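Local coordinates for HTH marR-type domain-containing protein (Streptococcus agalactiae serotype III, PDB 7DVR) that senses heme and probably acts as a DNA-binding transcription regulator of the MarR family, its heme iron held by an axial histidine, at residues 39-44 with 48-53; 68-73 with 79-84. One frame throughout, in Å; residues are numbered along the deposited sequence. Where two conformers were deposited one is given.

Contact 1: residues 39-44 with 48-53; sequences VMHLYK and KDMSIK
The imidazole of His41 is the flat group of this contact, and the terminal methyl of Met50 comes to it at a slant, CE lying 3.4 Å from His41 CD2. The same methyl is 3.7 Å from CB of His41, so it lodges at the carbon-rich corner where the ring joins its stem, and both ring nitrogens are farther off. This is van der Waals contact without a polar component. It belongs to one of two conformers modelled for Met50, so the placing of its sulfur and methyl, and the contacts they make, is tentative. The ring of His41 also meets that of His45, their planes inclined at about 60°.

Two torsions explain the meeting: CG of His41 is anti to its backbone N (chi1 -162°), while in this conformer the Met50 chain leaves its backbone extended and bends at the last torsion (chi3 -66°), which turns CE back toward the helix. Leu42 meets the middle of this chain at about a right angle. Its CD2 lies 3.7 Å from Met50 CB and 4.0 Å from Met50 SD, so one leucine branch rests against the methionine stem. No hydrogen bond links the segments, and the nearest alpha carbons, Leu42 CA and Met50 CA, are 7.3 Å apart; the 156 Å² buried here is side-chain packing.

Met50 sits where the chain passes from a loop into the short, weakly bonded strand 50-51, which pairs through Met50 and Leu93 with strand 91-95. Ser51 then caps helix 52-59, and its N is hydrogen-bonded by Asp54 OD2. Behind the contact, Val39, Met40 and Tyr43 turn to helix 97-117, so helix 34-44 is packed between that helix and strand 50-51, outermost in this chain's sheet.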
loop_
_atom_site.group_PDB
_atom_site.type_symbol
_atom_site.label_atom_id
_atom_site.label_comp_id
_atom_site.label_asym_id
_atom_site.label_seq_id
_atom_site.Cartn_x
_atom_site.Cartn_y
_atom_site.Cartn_z
ATOM N N VAL A 39 -12.070 -23.090 3.834
ATOM C CA VAL A 39 -13.489 -23.500 3.699
ATOM C C VAL A 39 -13.671 -23.968 2.281
ATOM O O VAL A 39 -14.279 -24.993 2.051
ATOM C CB VAL A 39 -14.430 -22.287 3.960
ATOM C CG1 VAL A 39 -15.812 -22.415 3.321
ATOM C CG2 VAL A 39 -14.499 -22.008 5.446
ATOM N N MET A 40 -13.107 -23.222 1.354
ATOM C CA MET A 40 -13.257 -23.593 -0.059
ATOM C C MET A 40 -12.466 -24.891 -0.331
ATOM O O MET A 40 -12.869 -25.689 -1.219
ATOM C CB MET A 40 -12.730 -22.478 -0.939
ATOM C CG MET A 40 -13.448 -21.191 -0.789
ATOM S SD MET A 40 -15.235 -21.458 -0.915
ATOM C CE MET A 40 -15.410 -21.937 -2.632
ATOM N N HIS A 41 -11.356 -25.110 0.383
ATOM C CA HIS A 41 -10.586 -26.373 0.253
ATOM C C HIS A 41 -11.438 -27.548 0.735
ATOM O O HIS A 41 -11.657 -28.509 -0.073
ATOM C CB HIS A 41 -9.247 -26.320 0.955
ATOM C CG HIS A 41 -8.327 -27.405 0.473
ATOM N ND1 HIS A 41 -7.456 -27.208 -0.596
ATOM C CD2 HIS A 41 -8.153 -28.686 0.868
ATOM C CE1 HIS A 41 -6.775 -28.323 -0.839
ATOM N NE2 HIS A 41 -7.167 -29.255 0.057
ATOM N N LEU A 42 -11.944 -27.472 1.962
ATOM C CA LEU A 42 -12.897 -28.468 2.492
ATOM C C LEU A 42 -14.031 -28.695 1.499
ATOM O O LEU A 42 -14.355 -29.856 1.192
ATOM C CB LEU A 42 -13.412 -28.050 3.876
ATOM C CG LEU A 42 -12.377 -28.069 4.992
ATOM C CD1 LEU A 42 -12.814 -27.418 6.293
ATOM C CD2 LEU A 42 -11.924 -29.522 5.264
ATOM N N TYR A 43 -14.644 -27.624 1.005
ATOM C CA TYR A 43 -15.900 -27.746 0.228
ATOM C C TYR A 43 -15.601 -28.463 -1.085
ATOM O O TYR A 43 -16.429 -29.280 -1.552
ATOM C CB TYR A 43 -16.493 -26.387 -0.085
ATOM C CG TYR A 43 -17.899 -26.463 -0.655
ATOM C CD1 TYR A 43 -18.970 -26.928 0.100
ATOM C CD2 TYR A 43 -18.148 -26.114 -1.970
ATOM C CE1 TYR A 43 -20.263 -27.006 -0.426
ATOM C CE2 TYR A 43 -19.433 -26.166 -2.506
ATOM C CZ TYR A 43 -20.494 -26.622 -1.741
ATOM O OH TYR A 43 -21.729 -26.695 -2.321
ATOM N N LYS A 44 -14.415 -28.201 -1.634
ATOM C CA LYS A 44 -14.119 -28.645 -3.020
ATOM C C LYS A 44 -13.477 -30.031 -3.020
ATOM O O LYS A 44 -13.343 -30.618 -4.093
ATOM C CB LYS A 44 -13.321 -27.584 -3.775
ATOM C CG LYS A 44 -14.161 -26.371 -4.190
ATOM C CD LYS A 44 -13.538 -25.552 -5.300
ATOM C CE LYS A 44 -12.587 -24.466 -4.827
ATOM N NZ LYS A 44 -12.738 -23.209 -5.599
ATOM N N LYS A 48 -11.766 -36.104 0.668
ATOM C CA LYS A 48 -10.530 -36.055 1.474
ATOM C C LYS A 48 -10.787 -35.441 2.820
ATOM O O LYS A 48 -11.853 -34.947 3.079
ATOM C CB LYS A 48 -9.434 -35.258 0.773
ATOM C CG LYS A 48 -9.027 -35.926 -0.523
ATOM C CD LYS A 48 -8.301 -35.047 -1.508
ATOM C CE LYS A 48 -8.040 -35.810 -2.792
ATOM N NZ LYS A 48 -7.218 -35.032 -3.754
ATOM N N ASP A 49 -9.768 -35.496 3.651
ATOM C CA ASP A 49 -9.892 -34.883 4.983
ATOM C C ASP A 49 -8.756 -33.897 5.158
ATOM O O ASP A 49 -7.752 -33.983 4.497
ATOM C CB ASP A 49 -9.916 -35.953 6.060
ATOM C CG ASP A 49 -11.226 -36.712 6.087
ATOM O OD1 ASP A 49 -12.275 -36.136 6.528
ATOM O OD2 ASP A 49 -11.210 -37.866 5.601
ATOM N N MET A 50 -8.915 -33.064 6.151
ATOM C CA MET A 50 -7.959 -32.001 6.477
ATOM C C MET A 50 -7.750 -32.005 7.983
ATOM O O MET A 50 -8.657 -31.734 8.684
ATOM C CB MET A 50 -8.460 -30.639 5.989
ATOM C CG MET A 50 -7.597 -29.452 6.446
ATOM S SD MET A 50 -8.474 -27.723 6.006
ATOM C CE MET A 50 -8.360 -27.902 4.206
ATOM N N SER A 51 -6.534 -32.292 8.390
ATOM C CA SER A 51 -6.155 -32.192 9.816
ATOM C C SER A 51 -5.642 -30.751 10.033
ATOM O O SER A 51 -5.330 -30.004 9.062
ATOM C CB SER A 51 -5.228 -33.270 10.232
ATOM O OG SER A 51 -4.063 -33.210 9.426
ATOM N N ILE A 52 -5.356 -30.429 11.284
ATOM C CA ILE A 52 -4.705 -29.128 11.562
ATOM C C ILE A 52 -3.330 -29.120 10.913
ATOM O O ILE A 52 -2.966 -28.137 10.300
ATOM C CB ILE A 52 -4.717 -28.845 13.059
ATOM C CG1 ILE A 52 -6.178 -28.739 13.520
ATOM C CG2 ILE A 52 -3.954 -27.572 13.329
ATOM C CD1 ILE A 52 -6.388 -28.778 14.995
ATOM N N LYS A 53 -2.637 -30.245 10.967
ATOM C CA LYS A 53 -1.355 -30.371 10.276
ATOM C C LYS A 53 -1.566 -30.106 8.790
ATOM O O LYS A 53 -0.729 -29.484 8.217
ATOM C CB LYS A 53 -0.793 -31.785 10.472
ATOM C CG LYS A 53 0.293 -32.118 9.480
ATOM C CD LYS A 53 1.239 -33.223 9.991
ATOM C CE LYS A 53 2.340 -33.570 9.007
ATOM N NZ LYS A 53 1.889 -34.539 7.982
#

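Contact 2: residues 68-73 with 79-84; sequences NLVKRM and IAIVPS
Ile79 and Met73 make the tight end of this contact: CD1 of Ile79 lies 3.6 Å from CB of Met73, and CG1 of Ile79 is 3.8 Å from that same CB. The tip of Ile79 therefore presses on the root of the methionine rather than on its sulfur. It also reaches the helix backbone, with CD1 of Ile79 3.6 Å from the carbonyl O of Val70, and so fits between residues one turn apart. A chi1 of 65° at Ile79 sets CG1 between its backbone N and carbonyl carbon, and the extended chi2 carries CD1 onward to the helix.

Farther along the strand the packing slackens. Ile81 touches with its tip, CD1 lying 4.3 Å from Val70 CG2, and its partly exposed side chain gives up less than half the area that Ile79 does. Lys71 is exposed and directs its CB away from the strand. The divergence agrees with the axes of helix segment 68-73 and strand 79-83, whose N-to-C directions are 122° apart and which approach to 8.4 Å.

Val70 also meets Leu93 of strand 91-95 and Ile52 of helix 52-59. A helix packed on the first strand of a beta hairpin, here 79-83 followed by 91-95, is characteristic of the winged helix-turn-helix of MarR proteins, in which helix 63-75 would be the recognition helix and the hairpin the wing.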
loop_
_atom_site.group_PDB
_atom_site.type_symbol
_atom_site.label_atom_id
_atom_site.label_comp_id
_atom_site.label_asym_id
_atom_site.label_seq_id
_atom_site.Cartn_x
_atom_site.Cartn_y
_atom_site.Cartn_z
ATOM N N ASN A 68 -4.745 -21.189 16.025
ATOM C CA ASN A 68 -5.570 -20.011 16.382
ATOM C C ASN A 68 -6.612 -19.859 15.298
ATOM O O ASN A 68 -7.772 -19.596 15.629
ATOM C CB ASN A 68 -4.748 -18.742 16.522
ATOM C CG ASN A 68 -3.977 -18.727 17.825
ATOM O OD1 ASN A 68 -2.759 -18.555 17.833
ATOM N ND2 ASN A 68 -4.684 -18.919 18.931
ATOM N N LEU A 69 -6.173 -19.962 14.052
ATOM C CA LEU A 69 -7.075 -19.883 12.891
ATOM C C LEU A 69 -8.223 -20.877 13.020
ATOM O O LEU A 69 -9.355 -20.435 12.828
ATOM C CB LEU A 69 -6.312 -20.153 11.606
ATOM C CG LEU A 69 -7.177 -20.183 10.359
ATOM C CD1 LEU A 69 -7.760 -18.795 10.121
ATOM C CD2 LEU A 69 -6.369 -20.658 9.158
ATOM N N VAL A 70 -7.974 -22.169 13.272
ATOM C CA VAL A 70 -9.093 -23.163 13.211
ATOM C C VAL A 70 -10.026 -22.982 14.412
ATOM O O VAL A 70 -11.253 -23.214 14.273
ATOM C CB VAL A 70 -8.581 -24.611 13.110
ATOM C CG1 VAL A 70 -7.787 -24.739 11.847
ATOM C CG2 VAL A 70 -7.788 -25.005 14.321
ATOM N N LYS A 71 -9.504 -22.486 15.525
ATOM C CA LYS A 71 -10.331 -22.285 16.739
ATOM C C LYS A 71 -11.353 -21.160 16.487
ATOM O O LYS A 71 -12.516 -21.260 16.986
ATOM C CB LYS A 71 -9.461 -21.950 17.949
ATOM C CG LYS A 71 -10.271 -21.857 19.230
ATOM C CD LYS A 71 -9.472 -21.951 20.523
ATOM C CE LYS A 71 -10.352 -21.654 21.723
ATOM N NZ LYS A 71 -9.576 -21.587 22.987
ATOM N N ARG A 72 -10.917 -20.136 15.755
ATOM C CA ARG A 72 -11.769 -18.996 15.327
ATOM C C ARG A 72 -12.732 -19.415 14.217
ATOM O O ARG A 72 -13.830 -18.888 14.149
ATOM C CB ARG A 72 -10.907 -17.854 14.810
ATOM C CG ARG A 72 -10.517 -16.876 15.903
ATOM C CD ARG A 72 -9.169 -16.278 15.566
ATOM N NE ARG A 72 -9.133 -15.745 14.211
ATOM C CZ ARG A 72 -8.066 -15.719 13.412
ATOM N NH1 ARG A 72 -6.911 -16.234 13.798
ATOM N NH2 ARG A 72 -8.162 -15.171 12.211
ATOM N N MET A 73 -12.352 -20.346 13.353
ATOM C CA MET A 73 -13.292 -20.872 12.337
ATOM C C MET A 73 -14.412 -21.626 13.049
ATOM O O MET A 73 -15.549 -21.429 12.695
ATOM C CB MET A 73 -12.570 -21.766 11.334
ATOM C CG MET A 73 -11.632 -20.975 10.451
ATOM S SD MET A 73 -10.610 -22.017 9.395
ATOM C CE MET A 73 -11.875 -22.427 8.190
ATOM N N ILE A 79 -16.791 -24.691 10.896
ATOM C CA ILE A 79 -16.241 -26.068 10.967
ATOM C C ILE A 79 -16.514 -26.692 12.320
ATOM O O ILE A 79 -16.729 -25.936 13.245
ATOM C CB ILE A 79 -14.729 -26.061 10.696
ATOM C CG1 ILE A 79 -13.988 -25.292 11.791
ATOM C CG2 ILE A 79 -14.404 -25.621 9.262
ATOM C CD1 ILE A 79 -12.435 -25.373 11.645
ATOM N N ALA A 80 -16.415 -28.029 12.423
ATOM C CA ALA A 80 -16.309 -28.773 13.693
ATOM C C ALA A 80 -14.929 -29.457 13.717
ATOM O O ALA A 80 -14.359 -29.828 12.659
ATOM C CB ALA A 80 -17.389 -29.810 13.781
ATOM N N ILE A 81 -14.322 -29.473 14.889
ATOM C CA ILE A 81 -12.934 -29.981 15.102
ATOM C C ILE A 81 -13.130 -31.307 15.818
ATOM O O ILE A 81 -13.550 -31.252 16.991
ATOM C CB ILE A 81 -12.053 -29.082 16.001
ATOM C CG1 ILE A 81 -11.738 -27.693 15.428
ATOM C CG2 ILE A 81 -10.770 -29.834 16.378
ATOM C CD1 ILE A 81 -11.069 -26.758 16.427
ATOM N N VAL A 82 -12.786 -32.441 15.231
ATOM C CA VAL A 82 -13.088 -33.721 15.926
ATOM C C VAL A 82 -11.825 -34.567 15.891
ATOM O O VAL A 82 -11.262 -34.832 14.830
ATOM C CB VAL A 82 -14.253 -34.456 15.246
ATOM C CG1 VAL A 82 -14.439 -35.842 15.834
ATOM C CG2 VAL A 82 -15.542 -33.636 15.222
ATOM N N PRO A 83 -11.272 -34.957 17.036
ATOM C CA PRO A 83 -10.063 -35.813 16.989
ATOM C C PRO A 83 -10.242 -37.123 16.196
ATOM O O PRO A 83 -11.358 -37.680 16.190
ATOM C CB PRO A 83 -9.824 -36.092 18.460
ATOM C CG PRO A 83 -10.532 -35.008 19.230
ATOM C CD PRO A 83 -11.767 -34.734 18.411
ATOM N N SER A 84 -9.163 -37.641 15.595
ATOM C CA SER A 84 -9.163 -38.932 14.863
ATOM C C SER A 84 -9.624 -40.011 15.840
ATOM O O SER A 84 -9.161 -39.991 16.987
ATOM C CB SER A 84 -7.820 -39.225 14.264
ATOM O OG SER A 84 -7.797 -40.512 13.673
#

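From the N terminus, helix 34-44 comes first, and contact 1 closes the short loop that turns its end into strand 50-51. The chain then runs through helix 52-59 and helix 63-75, after which contact 2 closes the turn from that helix into strand 79-83. The two loops are in series and neither encloses the other. The centres of the two contacts are about 11 Å apart, and their side chains pack together: Leu42 CD1 lies 3.8 Å from Ile79 CG2, and Val39 CG2 is equally far from Met73 CE. Ile52 CD1 approaches Val70 CG2 at 4.1 Å. Both contacts reach one antiparallel sheet, at its outer strands 50-51 and 79-83, with 91-95 between.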